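Local atomic coordinates of trigger factor (Thermotoga maritima, PDB entry 2NSC), a protein that probably meets nascent chains at the ribosome, keeps newly made proteins in an open conformation and isomerises their peptidyl-prolyl bonds. Residues Gln63-Asp68 with Arg92-Asp96; Met1-Glu5 with Leu15-Phe19; Val32-Asn36 with Arg48-Leu54. One frame throughout, in Å; residues are numbered along the deposited sequence.

The three contacts lie in the N-terminal domain of trigger factor, which by analogy with relatives binds the ribosome, and show how a small domain is joined at three separate places. Contact 2 pairs the two strands of the opening hairpin; contact 3 joins helix 21-36 to the start of helix 51-58; contact 1 lays residues 92-96 on helix 62-71. They follow one another along the chain in the order 2, 3, 1. Contacts 2 and 3 lie about 28 Å apart, centre to centre, on opposite sides of the chain's centre, with contact 1 about 15 or 16 Å from each. Contacts 1 and 3 touch, Y65 packing on Y34 and L35, so helix 62-71 serves both.

Contact 1 of 3, residues Gln63-Asp68 with Arg92-Asp96; sequences QEYTLD and RELKD
R92 extends from residues 92-96 and spreads its guanidinium against two carboxylates one turn apart on helix 62-71. R92 NH2 binds E64 OE1 at 2.8 Å and R92 NH1 binds D68 OD1 at 3.0 Å, both salt bridges. E64 OE1 lies almost in the guanidinium plane but is approached from above its own carboxylate, whereas D68 OD1 is met on its anti side, somewhat out of the carboxylate plane. R92 NH2 gives a further bond, 3.2 Å long, to a lone pair of E64 O, which already accepts the helical bond from D68 N. A water joins R92 NE to E64 OE1, so three nitrogens of one side chain are engaged. A bend at chi3 (46°) helps turn the flat group over L67; L67 CB lies over the centre of the R92 guanidinium, 3.6 Å above its plane.

This salt-bridge network, an arginine spanning acids at positions i and i+4, pins a segment without regular secondary structure to a helix of the N-terminal domain. Farther along, Q63 NE2 makes a weak bond of 3.3 Å to D96 OD2, and a second water links Q63 NE2 to L94 O. The L94 side chain fits among Q63, T66 and L67: L94 CD1 lies 3.8 Å from T66 CG2, and L94 CB is 4.0 Å from L67 CD1. T66 also packs on A27 and E28 of helix 21-36.

Contact 2 of 3, residues Met1-Glu5 with Leu15-Phe19; sequences MEVKE and LEYVF
K4 O receives the shortest bond between the two strands, from E16 N at 2.8 Å and nearly straight (174° at the hydrogen), with L15 CA adding a C-H contact to the same oxygen. K4 N answers by donating to E16 O at 2.9 Å. Two residues along, E2 and V18 repeat the exchange, each giving its N-H to the other's carbonyl. Between these hydrogen-bonded pairs stands V3 opposite Y17, a non-hydrogen-bonded pair where V3 CA closes on E16 O.

Such alternation of hydrogen-bonded and non-hydrogen-bonded pairs is the pattern of an antiparallel beta hairpin, here strands 2-9 and 12-18 at the start of the N-terminal domain. V3, E5, L15 and Y17 share one face of it. V3 CG2, anti to its own backbone nitrogen, stands over the centre of the Y17 ring, 3.8 Å from the centroid and 11° off the normal: a CH-pi contact in which the methyl drops squarely onto the face. The same methyl also touches L15 CB at 3.9 Å, and L15 CD2 leans on E5 CB.

M1 meets the tyrosine differently. Its SD lies in the plane of the ring at the edge, 3.8 Å from Y17 CD1, a Met-aromatic contact, while the turn at chi3 (-90°) carries M1 CE to within 3.3 Å of F19 CE1, unusually tight and hence doubtful in detail. The Y17 hydroxyl is hydrogen-bonded to T77, and I74 and L78 pack on the tyrosine side chain, tying this face to helix 74-77 and the loop after it. The other face carries E2, K4, E16 and V18; K4 NZ stays 5.1 Å from E16 OE1, so any attraction between the charges is probably weak.

Contact 3 of 3, residues Val32-Asn36 with Arg48-Leu54; sequences VRYLN and RIPKNVL
Residues 32-36 of helix 21-36 lie beside residues 48-54, which run as loop through P50, the N-cap position, and enter helix 51-58 at K51. The backbones come nearest at V32 and K51, whose CA atoms are 5.9 Å apart, and again at N36 and I49. N36 spans this second gap with both ends of its amide. N36 OD1 accepts from I49 N at 2.9 Å, the donor tilted from the carbonyl plane, and N36 ND2 gives a straighter bond (167°), also 2.9 Å, to I49 O. That oxygen lies in the plane of the N36 amide and offers a lone pair, so the two bonds together fix the rotation of the amide and occupy both polar backbone atoms of I49. A leucine in place of N36 would probably leave the N-H and C=O of I49 without these mates and the loop at I49 less firmly tied to the helix.

Towards V32 the contact turns apolar. The two methyls of V32 divide the work: V32 CG2 presses on the aliphatic start of K51, 3.6 Å from K51 CB, while V32 CG1 meets L54 CD1 at 4.0 Å. L54 CD1 also reaches L35 CB at 4.1 Å. F62 of helix 62-71 packs on V32 and L35, and I49 packs on V39 and I41. The loop ending in R48, I49 and P50 carries the GFRxGxxP signature of trigger factors, known in relatives as the ribosome-docking motif, and N36 ties I49, near the end of this motif, to helix 21-36.

Contact 1 of 3, residues Gln63-Asp68 with Arg92-Asp96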
ATOM      1  N   GLN A  63       6.185   2.911  -1.966  1.00 25.09           N
ATOM      2  CA  GLN A  63       5.244   1.831  -1.658  1.00 24.99           C
ATOM      3  C   GLN A  63       5.180   1.511  -0.172  1.00 23.91           C
ATOM      4  O   GLN A  63       4.129   1.134   0.334  1.00 23.33           O
ATOM      5  CB  GLN A  63       5.660   0.523  -2.342  1.00 24.92           C
ATOM      6  CG  GLN A  63       5.631   0.472  -3.834  1.00 26.01           C
ATOM      7  CD  GLN A  63       5.883  -0.944  -4.330  1.00 27.30           C
ATOM      8  OE1 GLN A  63       6.003  -1.900  -3.533  1.00 28.99           O
ATOM      9  NE2 GLN A  63       5.934  -1.101  -5.650  1.00 31.39           N
ATOM     10  N   GLU A  64       6.329   1.591   0.505  1.00 23.12           N
ATOM     11  CA  GLU A  64       6.406   1.314   1.939  1.00 22.50           C
ATOM     12  C   GLU A  64       5.504   2.267   2.714  1.00 21.51           C
ATOM     13  O   GLU A  64       4.784   1.843   3.622  1.00 21.41           O
ATOM     14  CB  GLU A  64       7.845   1.431   2.440  1.00 22.63           C
ATOM     15  CG  GLU A  64       8.791   0.394   1.831  1.00 25.36           C
ATOM     16  CD  GLU A  64       8.265  -1.050   1.959  1.00 29.95           C
ATOM     17  OE1 GLU A  64       7.781  -1.449   3.053  1.00 29.84           O
ATOM     18  OE2 GLU A  64       8.349  -1.789   0.948  1.00 31.91           O
ATOM     19  N   TYR A  65       5.547   3.547   2.337  1.00 20.38           N
ATOM     20  CA  TYR A  65       4.688   4.572   2.938  1.00 19.90           C
ATOM     21  C   TYR A  65       3.230   4.324   2.589  1.00 19.23           C
ATOM     22  O   TYR A  65       2.341   4.455   3.439  1.00 18.65           O
ATOM     23  CB  TYR A  65       5.134   5.981   2.510  1.00 20.09           C
ATOM     24  CG  TYR A  65       6.359   6.488   3.258  1.00 19.92           C
ATOM     25  CD1 TYR A  65       6.295   6.765   4.638  1.00 19.75           C
ATOM     26  CD2 TYR A  65       7.595   6.670   2.600  1.00 20.28           C
ATOM     27  CE1 TYR A  65       7.421   7.238   5.355  1.00 18.97           C
ATOM     28  CE2 TYR A  65       8.747   7.133   3.328  1.00 19.75           C
ATOM     29  CZ  TYR A  65       8.637   7.418   4.698  1.00 19.24           C
ATOM     30  OH  TYR A  65       9.721   7.878   5.427  1.00 19.63           O
ATOM     31  N   THR A  66       2.989   3.937   1.336  1.00 18.73           N
ATOM     32  CA  THR A  66       1.639   3.561   0.915  1.00 18.81           C
ATOM     33  C   THR A  66       1.095   2.413   1.760  1.00 18.75           C
ATOM     34  O   THR A  66      -0.040   2.473   2.234  1.00 18.88           O
ATOM     35  CB  THR A  66       1.550   3.248  -0.594  1.00 18.64           C
ATOM     36  OG1 THR A  66       2.002   4.391  -1.335  1.00 19.53           O
ATOM     37  CG2 THR A  66       0.109   2.963  -0.998  1.00 18.67           C
ATOM     38  N   LEU A  67       1.908   1.388   1.984  1.00 18.50           N
ATOM     39  CA  LEU A  67       1.474   0.263   2.782  1.00 18.50           C
ATOM     40  C   LEU A  67       1.265   0.657   4.239  1.00 18.71           C
ATOM     41  O   LEU A  67       0.340   0.153   4.873  1.00 19.66           O
ATOM     42  CB  LEU A  67       2.468  -0.889   2.662  1.00 18.31           C
ATOM     43  CG  LEU A  67       2.359  -1.695   1.379  1.00 17.96           C
ATOM     44  CD1 LEU A  67       3.687  -2.408   1.109  1.00 17.31           C
ATOM     45  CD2 LEU A  67       1.180  -2.677   1.445  1.00 15.71           C
ATOM     46  N   ASP A  68       2.104   1.554   4.772  1.00 18.81           N
ATOM     47  CA  ASP A  68       1.920   2.066   6.155  1.00 18.46           C
ATOM     48  C   ASP A  68       0.511   2.614   6.341  1.00 18.71           C
ATOM     49  O   ASP A  68      -0.157   2.303   7.310  1.00 18.05           O
ATOM     50  CB  ASP A  68       2.896   3.202   6.482  1.00 17.76           C
ATOM     51  CG  ASP A  68       4.305   2.711   6.780  1.00 20.37           C
ATOM     52  OD1 ASP A  68       4.477   1.515   7.108  1.00 22.07           O
ATOM     53  OD2 ASP A  68       5.248   3.528   6.682  1.00 19.97           O
ATOM     54  N   ARG A  92       3.499  -8.011   4.185  1.00 19.95           N
ATOM     55  CA  ARG A  92       3.053  -6.843   3.399  1.00 21.10           C
ATOM     56  C   ARG A  92       3.461  -7.023   1.960  1.00 21.38           C
ATOM     57  O   ARG A  92       4.529  -7.572   1.678  1.00 21.52           O
ATOM     58  CB  ARG A  92       3.704  -5.561   3.913  1.00 21.50           C
ATOM     59  CG  ARG A  92       2.981  -4.945   5.107  1.00 23.65           C
ATOM     60  CD  ARG A  92       3.903  -4.067   5.998  1.00 26.90           C
ATOM     61  NE  ARG A  92       4.759  -3.126   5.270  1.00 26.81           N
ATOM     62  CZ  ARG A  92       4.704  -1.805   5.413  1.00 26.21           C
ATOM     63  NH1 ARG A  92       3.824  -1.271   6.252  1.00 26.99           N
ATOM     64  NH2 ARG A  92       5.527  -1.020   4.723  1.00 24.29           N
ATOM     65  N   GLU A  93       2.635  -6.531   1.044  1.00 21.52           N
ATOM     66  CA  GLU A  93       2.925  -6.650  -0.374  1.00 22.23           C
ATOM     67  C   GLU A  93       2.145  -5.599  -1.166  1.00 21.10           C
ATOM     68  O   GLU A  93       0.951  -5.434  -0.964  1.00 20.67           O
ATOM     69  CB  GLU A  93       2.552  -8.069  -0.836  1.00 21.98           C
ATOM     70  CG  GLU A  93       2.813  -8.385  -2.308  1.00 24.90           C
ATOM     71  CD  GLU A  93       2.168  -9.720  -2.710  1.00 26.41           C
ATOM     72  OE1 GLU A  93       0.973  -9.729  -3.118  1.00 30.01           O
ATOM     73  OE2 GLU A  93       2.849 -10.771  -2.584  1.00 31.96           O
ATOM     74  N   LEU A  94       2.827  -4.876  -2.044  1.00 20.74           N
ATOM     75  CA  LEU A  94       2.158  -4.019  -3.018  1.00 20.56           C
ATOM     76  C   LEU A  94       2.720  -4.305  -4.415  1.00 20.95           C
ATOM     77  O   LEU A  94       3.930  -4.303  -4.597  1.00 20.62           O
ATOM     78  CB  LEU A  94       2.322  -2.544  -2.661  1.00 19.13           C
ATOM     79  CG  LEU A  94       1.427  -1.558  -3.434  1.00 19.29           C
ATOM     80  CD1 LEU A  94       1.123  -0.354  -2.598  1.00 16.64           C
ATOM     81  CD2 LEU A  94       2.046  -1.120  -4.732  1.00 17.63           C
ATOM     82  N   LYS A  95       1.839  -4.565  -5.387  1.00 21.93           N
ATOM     83  CA  LYS A  95       2.247  -4.775  -6.795  1.00 23.09           C
ATOM     84  C   LYS A  95       1.660  -3.661  -7.655  1.00 23.17           C
ATOM     85  O   LYS A  95       0.430  -3.495  -7.716  1.00 22.54           O
ATOM     86  CB  LYS A  95       1.739  -6.115  -7.340  1.00 23.67           C
ATOM     87  CG  LYS A  95       2.079  -7.356  -6.509  1.00 26.86           C
ATOM     88  CD  LYS A  95       3.568  -7.542  -6.424  1.00 32.39           C
ATOM     89  CE  LYS A  95       3.936  -8.780  -5.632  1.00 35.35           C
ATOM     90  NZ  LYS A  95       5.413  -8.805  -5.442  1.00 38.00           N
ATOM     91  N   ASP A  96       2.526  -2.901  -8.321  1.00 23.42           N
ATOM     92  CA  ASP A  96       2.061  -1.835  -9.204  1.00 24.30           C
ATOM     93  C   ASP A  96       1.291  -2.413 -10.386  1.00 23.46           C
ATOM     94  O   ASP A  96       1.381  -3.611 -10.687  1.00 22.88           O
ATOM     95  CB  ASP A  96       3.226  -0.986  -9.713  1.00 25.81           C
ATOM     96  CG  ASP A  96       3.801  -0.070  -8.641  1.00 30.37           C
ATOM     97  OD1 ASP A  96       3.017   0.569  -7.877  1.00 35.33           O
ATOM     98  OD2 ASP A  96       5.051   0.025  -8.573  1.00 36.61           O
TER
HETATM   99  O   HOH W   1       6.210  -3.969  -6.022  1.00 46.91           O
HETATM  100  O   HOH W   2       6.931  -4.113   3.441  1.00 35.69           O

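Contact 2 of 3, residues Met1-Glu5 with Leu15-Phe19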
ATOM      1  N   MET A   1     -12.281  -3.151   0.080  1.00 33.90           N
ATOM      2  CA  MET A   1     -11.379  -3.954   0.960  1.00 33.64           C
ATOM      3  C   MET A   1     -11.996  -5.325   1.179  1.00 32.15           C
ATOM      4  O   MET A   1     -13.183  -5.427   1.450  1.00 31.57           O
ATOM      5  CB  MET A   1     -11.189  -3.248   2.300  1.00 33.73           C
ATOM      6  CG  MET A   1     -10.440  -4.041   3.355  1.00 33.55           C
ATOM      7  SD  MET A   1     -10.610  -3.304   4.998  1.00 37.34           S
ATOM      8  CE  MET A   1      -9.222  -2.213   5.014  1.00 34.51           C
ATOM      9  N   GLU A   2     -11.188  -6.373   1.064  1.00 30.94           N
ATOM     10  CA  GLU A   2     -11.673  -7.736   1.266  1.00 30.95           C
ATOM     11  C   GLU A   2     -10.787  -8.474   2.262  1.00 29.17           C
ATOM     12  O   GLU A   2      -9.590  -8.623   2.032  1.00 28.71           O
ATOM     13  CB  GLU A   2     -11.741  -8.482  -0.082  1.00 30.36           C
ATOM     14  CG  GLU A   2     -12.628  -7.762  -1.123  1.00 33.37           C
ATOM     15  CD  GLU A   2     -13.000  -8.616  -2.335  1.00 34.60           C
ATOM     16  OE1 GLU A   2     -12.079  -9.108  -3.039  1.00 38.80           O
ATOM     17  OE2 GLU A   2     -14.223  -8.770  -2.599  1.00 40.27           O
ATOM     18  N   VAL A   3     -11.360  -8.932   3.368  1.00 27.88           N
ATOM     19  CA  VAL A   3     -10.581  -9.692   4.349  1.00 27.31           C
ATOM     20  C   VAL A   3     -10.902 -11.191   4.316  1.00 26.90           C
ATOM     21  O   VAL A   3     -12.058 -11.595   4.247  1.00 27.29           O
ATOM     22  CB  VAL A   3     -10.749  -9.135   5.781  1.00 27.55           C
ATOM     23  CG1 VAL A   3     -12.184  -9.249   6.228  1.00 28.72           C
ATOM     24  CG2 VAL A   3      -9.846  -9.878   6.757  1.00 27.22           C
ATOM     25  N   LYS A   4      -9.871 -12.016   4.362  1.00 26.17           N
ATOM     26  CA  LYS A   4     -10.062 -13.448   4.295  1.00 26.37           C
ATOM     27  C   LYS A   4      -9.373 -14.071   5.503  1.00 24.99           C
ATOM     28  O   LYS A   4      -8.231 -13.734   5.809  1.00 24.49           O
ATOM     29  CB  LYS A   4      -9.508 -13.987   2.959  1.00 26.17           C
ATOM     30  CG  LYS A   4      -9.449 -15.500   2.850  1.00 28.19           C
ATOM     31  CD  LYS A   4      -8.698 -15.956   1.608  1.00 28.50           C
ATOM     32  CE  LYS A   4      -8.561 -17.479   1.577  1.00 33.96           C
ATOM     33  NZ  LYS A   4      -7.651 -17.929   0.460  1.00 37.09           N
ATOM     34  N   GLU A   5     -10.067 -14.962   6.202  1.00 24.51           N
ATOM     35  CA  GLU A   5      -9.448 -15.671   7.327  1.00 24.76           C
ATOM     36  C   GLU A   5      -8.583 -16.810   6.786  1.00 24.92           C
ATOM     37  O   GLU A   5      -9.095 -17.749   6.197  1.00 24.67           O
ATOM     38  CB  GLU A   5     -10.499 -16.188   8.314  1.00 24.40           C
ATOM     39  CG  GLU A   5      -9.907 -16.873   9.530  1.00 24.77           C
ATOM     40  CD  GLU A   5     -10.959 -17.379  10.517  1.00 25.29           C
ATOM     41  OE1 GLU A   5     -11.705 -16.569  11.078  1.00 25.46           O
ATOM     42  OE2 GLU A   5     -11.027 -18.597  10.757  1.00 28.50           O
ATOM     43  N   LEU A  15      -5.490 -13.150   9.389  1.00 18.76           N
ATOM     44  CA  LEU A  15      -6.399 -12.504   8.467  1.00 18.92           C
ATOM     45  C   LEU A  15      -5.570 -11.866   7.385  1.00 18.74           C
ATOM     46  O   LEU A  15      -4.547 -11.247   7.682  1.00 18.85           O
ATOM     47  CB  LEU A  15      -7.206 -11.418   9.180  1.00 18.83           C
ATOM     48  CG  LEU A  15      -8.071 -11.815  10.390  1.00 19.51           C
ATOM     49  CD1 LEU A  15      -8.637 -10.551  11.026  1.00 20.69           C
ATOM     50  CD2 LEU A  15      -9.200 -12.733   9.970  1.00 15.69           C
ATOM     51  N   GLU A  16      -6.019 -12.019   6.145  1.00 18.43           N
ATOM     52  CA  GLU A  16      -5.376 -11.414   5.003  1.00 18.84           C
ATOM     53  C   GLU A  16      -6.271 -10.337   4.409  1.00 18.85           C
ATOM     54  O   GLU A  16      -7.370 -10.637   3.902  1.00 18.99           O
ATOM     55  CB  GLU A  16      -5.105 -12.474   3.950  1.00 19.21           C
ATOM     56  CG  GLU A  16      -4.460 -11.919   2.700  1.00 21.13           C
ATOM     57  CD  GLU A  16      -4.119 -13.015   1.733  1.00 27.12           C
ATOM     58  OE1 GLU A  16      -5.063 -13.545   1.101  1.00 28.96           O
ATOM     59  OE2 GLU A  16      -2.910 -13.354   1.610  1.00 29.77           O
ATOM     60  N   TYR A  17      -5.796  -9.092   4.470  1.00 18.46           N
ATOM     61  CA  TYR A  17      -6.517  -7.933   3.940  1.00 18.12           C
ATOM     62  C   TYR A  17      -6.014  -7.650   2.536  1.00 18.59           C
ATOM     63  O   TYR A  17      -4.825  -7.496   2.334  1.00 19.02           O
ATOM     64  CB  TYR A  17      -6.289  -6.705   4.834  1.00 17.61           C
ATOM     65  CG  TYR A  17      -7.039  -6.751   6.140  1.00 18.33           C
ATOM     66  CD1 TYR A  17      -8.227  -6.025   6.299  1.00 20.97           C
ATOM     67  CD2 TYR A  17      -6.598  -7.547   7.207  1.00 17.32           C
ATOM     68  CE1 TYR A  17      -8.954  -6.058   7.506  1.00 20.45           C
ATOM     69  CE2 TYR A  17      -7.316  -7.608   8.428  1.00 18.29           C
ATOM     70  CZ  TYR A  17      -8.494  -6.855   8.564  1.00 20.00           C
ATOM     71  OH  TYR A  17      -9.209  -6.868   9.727  1.00 18.94           O
ATOM     72  N   VAL A  18      -6.926  -7.601   1.571  1.00 18.61           N
ATOM     73  CA  VAL A  18      -6.615  -7.242   0.184  1.00 18.66           C
ATOM     74  C   VAL A  18      -7.301  -5.907  -0.115  1.00 18.93           C
ATOM     75  O   VAL A  18      -8.520  -5.771   0.045  1.00 18.53           O
ATOM     76  CB  VAL A  18      -7.113  -8.331  -0.796  1.00 18.77           C
ATOM     77  CG1 VAL A  18      -6.883  -7.919  -2.260  1.00 18.46           C
ATOM     78  CG2 VAL A  18      -6.420  -9.667  -0.505  1.00 19.15           C
ATOM     79  N   PHE A  19      -6.510  -4.933  -0.550  1.00 19.03           N
ATOM     80  CA  PHE A  19      -6.984  -3.573  -0.720  1.00 19.02           C
ATOM     81  C   PHE A  19      -7.257  -3.280  -2.188  1.00 20.20           C
ATOM     82  O   PHE A  19      -6.501  -3.703  -3.064  1.00 19.82           O
ATOM     83  CB  PHE A  19      -5.980  -2.568  -0.140  1.00 17.58           C
ATOM     84  CG  PHE A  19      -5.696  -2.779   1.319  1.00 16.94           C
ATOM     85  CD1 PHE A  19      -6.527  -2.231   2.285  1.00 15.31           C
ATOM     86  CD2 PHE A  19      -4.621  -3.571   1.734  1.00 13.78           C
ATOM     87  CE1 PHE A  19      -6.273  -2.441   3.654  1.00 14.79           C
ATOM     88  CE2 PHE A  19      -4.361  -3.772   3.084  1.00 15.92           C
ATOM     89  CZ  PHE A  19      -5.200  -3.215   4.055  1.00 14.12           C
TER

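Contact 3 of 3, residues Val32-Asn36 with Arg48-Leu54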
ATOM      1  N   VAL A  32       1.739  11.169   0.242  1.00 20.85           N
ATOM      2  CA  VAL A  32       2.186  12.462  -0.298  1.00 20.70           C
ATOM      3  C   VAL A  32       2.070  13.559   0.769  1.00 21.03           C
ATOM      4  O   VAL A  32       3.003  14.320   1.001  1.00 21.32           O
ATOM      5  CB  VAL A  32       1.392  12.835  -1.591  1.00 20.41           C
ATOM      6  CG1 VAL A  32       1.710  14.227  -2.045  1.00 19.42           C
ATOM      7  CG2 VAL A  32       1.662  11.812  -2.708  1.00 19.62           C
ATOM      8  N   ARG A  33       0.911  13.611   1.415  1.00 21.15           N
ATOM      9  CA  ARG A  33       0.616  14.539   2.506  1.00 21.77           C
ATOM     10  C   ARG A  33       1.657  14.432   3.624  1.00 21.51           C
ATOM     11  O   ARG A  33       2.168  15.432   4.111  1.00 21.28           O
ATOM     12  CB  ARG A  33      -0.776  14.202   3.053  1.00 21.45           C
ATOM     13  CG  ARG A  33      -1.474  15.278   3.866  1.00 23.36           C
ATOM     14  CD  ARG A  33      -2.954  14.889   4.035  1.00 22.86           C
ATOM     15  NE  ARG A  33      -3.577  14.893   2.724  1.00 22.89           N
ATOM     16  CZ  ARG A  33      -4.461  14.014   2.274  1.00 22.51           C
ATOM     17  NH1 ARG A  33      -4.883  12.991   3.023  1.00 20.30           N
ATOM     18  NH2 ARG A  33      -4.920  14.175   1.040  1.00 22.40           N
ATOM     19  N   TYR A  34       1.958  13.201   4.025  1.00 21.57           N
ATOM     20  CA  TYR A  34       2.873  12.935   5.127  1.00 21.39           C
ATOM     21  C   TYR A  34       4.290  13.394   4.779  1.00 21.14           C
ATOM     22  O   TYR A  34       4.977  14.015   5.587  1.00 20.78           O
ATOM     23  CB  TYR A  34       2.861  11.429   5.412  1.00 21.33           C
ATOM     24  CG  TYR A  34       3.852  10.986   6.452  1.00 21.88           C
ATOM     25  CD1 TYR A  34       3.523  11.013   7.813  1.00 22.60           C
ATOM     26  CD2 TYR A  34       5.101  10.497   6.085  1.00 21.40           C
ATOM     27  CE1 TYR A  34       4.435  10.593   8.789  1.00 22.31           C
ATOM     28  CE2 TYR A  34       6.013  10.072   7.056  1.00 22.20           C
ATOM     29  CZ  TYR A  34       5.675  10.132   8.402  1.00 21.68           C
ATOM     30  OH  TYR A  34       6.576   9.722   9.364  1.00 23.68           O
ATOM     31  N   LEU A  35       4.722  13.063   3.566  1.00 21.40           N
ATOM     32  CA  LEU A  35       6.060  13.387   3.099  1.00 21.04           C
ATOM     33  C   LEU A  35       6.260  14.887   2.930  1.00 22.00           C
ATOM     34  O   LEU A  35       7.349  15.391   3.216  1.00 21.99           O
ATOM     35  CB  LEU A  35       6.351  12.664   1.796  1.00 20.79           C
ATOM     36  CG  LEU A  35       6.612  11.167   2.015  1.00 20.31           C
ATOM     37  CD1 LEU A  35       6.514  10.395   0.704  1.00 19.50           C
ATOM     38  CD2 LEU A  35       7.971  10.932   2.699  1.00 18.59           C
ATOM     39  N   ASN A  36       5.217  15.594   2.488  1.00 22.26           N
ATOM     40  CA  ASN A  36       5.301  17.032   2.235  1.00 23.49           C
ATOM     41  C   ASN A  36       5.301  17.865   3.501  1.00 24.59           C
ATOM     42  O   ASN A  36       5.667  19.046   3.471  1.00 25.76           O
ATOM     43  CB  ASN A  36       4.177  17.493   1.306  1.00 23.34           C
ATOM     44  CG  ASN A  36       4.621  17.604  -0.138  1.00 22.71           C
ATOM     45  OD1 ASN A  36       5.631  18.244  -0.428  1.00 21.82           O
ATOM     46  ND2 ASN A  36       3.858  16.995  -1.058  1.00 20.07           N
ATOM     47  N   ARG A  48       4.909  21.356  -1.170  1.00 29.70           N
ATOM     48  CA  ARG A  48       4.257  21.408  -2.478  1.00 30.08           C
ATOM     49  C   ARG A  48       4.838  20.431  -3.496  1.00 30.31           C
ATOM     50  O   ARG A  48       4.677  20.626  -4.703  1.00 30.81           O
ATOM     51  CB  ARG A  48       4.280  22.844  -3.052  1.00 30.03           C
ATOM     52  CG  ARG A  48       3.803  23.958  -2.094  1.00 29.83           C
ATOM     53  CD  ARG A  48       2.303  23.934  -1.834  1.00 28.11           C
ATOM     54  NE  ARG A  48       1.556  23.845  -3.084  1.00 29.41           N
ATOM     55  CZ  ARG A  48       1.130  24.879  -3.807  1.00 27.44           C
ATOM     56  NH1 ARG A  48       1.343  26.128  -3.415  1.00 26.08           N
ATOM     57  NH2 ARG A  48       0.469  24.651  -4.931  1.00 27.15           N
ATOM     58  N   ILE A  49       5.516  19.387  -3.037  1.00 30.47           N
ATOM     59  CA  ILE A  49       6.099  18.429  -3.988  1.00 30.56           C
ATOM     60  C   ILE A  49       4.974  17.587  -4.626  1.00 30.78           C
ATOM     61  O   ILE A  49       4.191  16.973  -3.910  1.00 30.84           O
ATOM     62  CB  ILE A  49       7.168  17.512  -3.336  1.00 30.65           C
ATOM     63  CG1 ILE A  49       8.191  18.328  -2.527  1.00 30.34           C
ATOM     64  CG2 ILE A  49       7.867  16.673  -4.410  1.00 30.22           C
ATOM     65  CD1 ILE A  49       9.032  17.500  -1.542  1.00 29.42           C
ATOM     66  N   PRO A  50       4.873  17.581  -5.972  1.00 31.01           N
ATOM     67  CA  PRO A  50       3.861  16.729  -6.618  1.00 31.58           C
ATOM     68  C   PRO A  50       4.047  15.227  -6.325  1.00 31.84           C
ATOM     69  O   PRO A  50       5.184  14.779  -6.130  1.00 31.60           O
ATOM     70  CB  PRO A  50       4.053  17.021  -8.120  1.00 31.27           C
ATOM     71  CG  PRO A  50       4.722  18.359  -8.168  1.00 31.24           C
ATOM     72  CD  PRO A  50       5.631  18.359  -6.965  1.00 31.01           C
ATOM     73  N   LYS A  51       2.938  14.480  -6.287  1.00 32.53           N
ATOM     74  CA  LYS A  51       2.950  13.014  -6.098  1.00 33.62           C
ATOM     75  C   LYS A  51       3.922  12.279  -7.040  1.00 33.91           C
ATOM     76  O   LYS A  51       4.674  11.406  -6.603  1.00 33.92           O
ATOM     77  CB  LYS A  51       1.527  12.421  -6.213  1.00 33.50           C
ATOM     78  CG  LYS A  51       1.488  10.875  -6.215  1.00 34.04           C
ATOM     79  CD  LYS A  51       0.158  10.284  -5.759  1.00 34.42           C
ATOM     80  CE  LYS A  51      -0.942  10.491  -6.771  1.00 36.65           C
ATOM     81  NZ  LYS A  51      -2.184   9.748  -6.381  1.00 38.72           N
ATOM     82  N   ASN A  52       3.897  12.643  -8.321  1.00 34.62           N
ATOM     83  CA  ASN A  52       4.754  12.036  -9.348  1.00 35.63           C
ATOM     84  C   ASN A  52       6.245  12.162  -9.093  1.00 35.66           C
ATOM     85  O   ASN A  52       7.037  11.294  -9.480  1.00 35.69           O
ATOM     86  CB  ASN A  52       4.436  12.652 -10.708  1.00 35.86           C
ATOM     87  CG  ASN A  52       3.094  12.219 -11.226  1.00 37.85           C
ATOM     88  OD1 ASN A  52       2.616  11.118 -10.902  1.00 40.89           O
ATOM     89  ND2 ASN A  52       2.466  13.076 -12.033  1.00 39.69           N
ATOM     90  N   VAL A  53       6.611  13.269  -8.465  1.00 35.97           N
ATOM     91  CA  VAL A  53       7.992  13.580  -8.159  1.00 36.44           C
ATOM     92  C   VAL A  53       8.431  12.703  -6.993  1.00 36.96           C
ATOM     93  O   VAL A  53       9.498  12.092  -7.036  1.00 37.35           O
ATOM     94  CB  VAL A  53       8.145  15.075  -7.837  1.00 36.26           C
ATOM     95  CG1 VAL A  53       9.600  15.433  -7.542  1.00 36.34           C
ATOM     96  CG2 VAL A  53       7.610  15.908  -9.006  1.00 36.63           C
ATOM     97  N   LEU A  54       7.589  12.608  -5.969  1.00 37.34           N
ATOM     98  CA  LEU A  54       7.882  11.744  -4.829  1.00 37.45           C
ATOM     99  C   LEU A  54       8.076  10.282  -5.254  1.00 37.81           C
ATOM    100  O   LEU A  54       9.076   9.653  -4.894  1.00 38.10           O
ATOM    101  CB  LEU A  54       6.808  11.892  -3.753  1.00 37.29           C
ATOM    102  CG  LEU A  54       6.831  13.233  -3.010  1.00 36.82           C
ATOM    103  CD1 LEU A  54       5.588  13.393  -2.181  1.00 35.43           C
ATOM    104  CD2 LEU A  54       8.065  13.369  -2.128  1.00 35.87           C
TER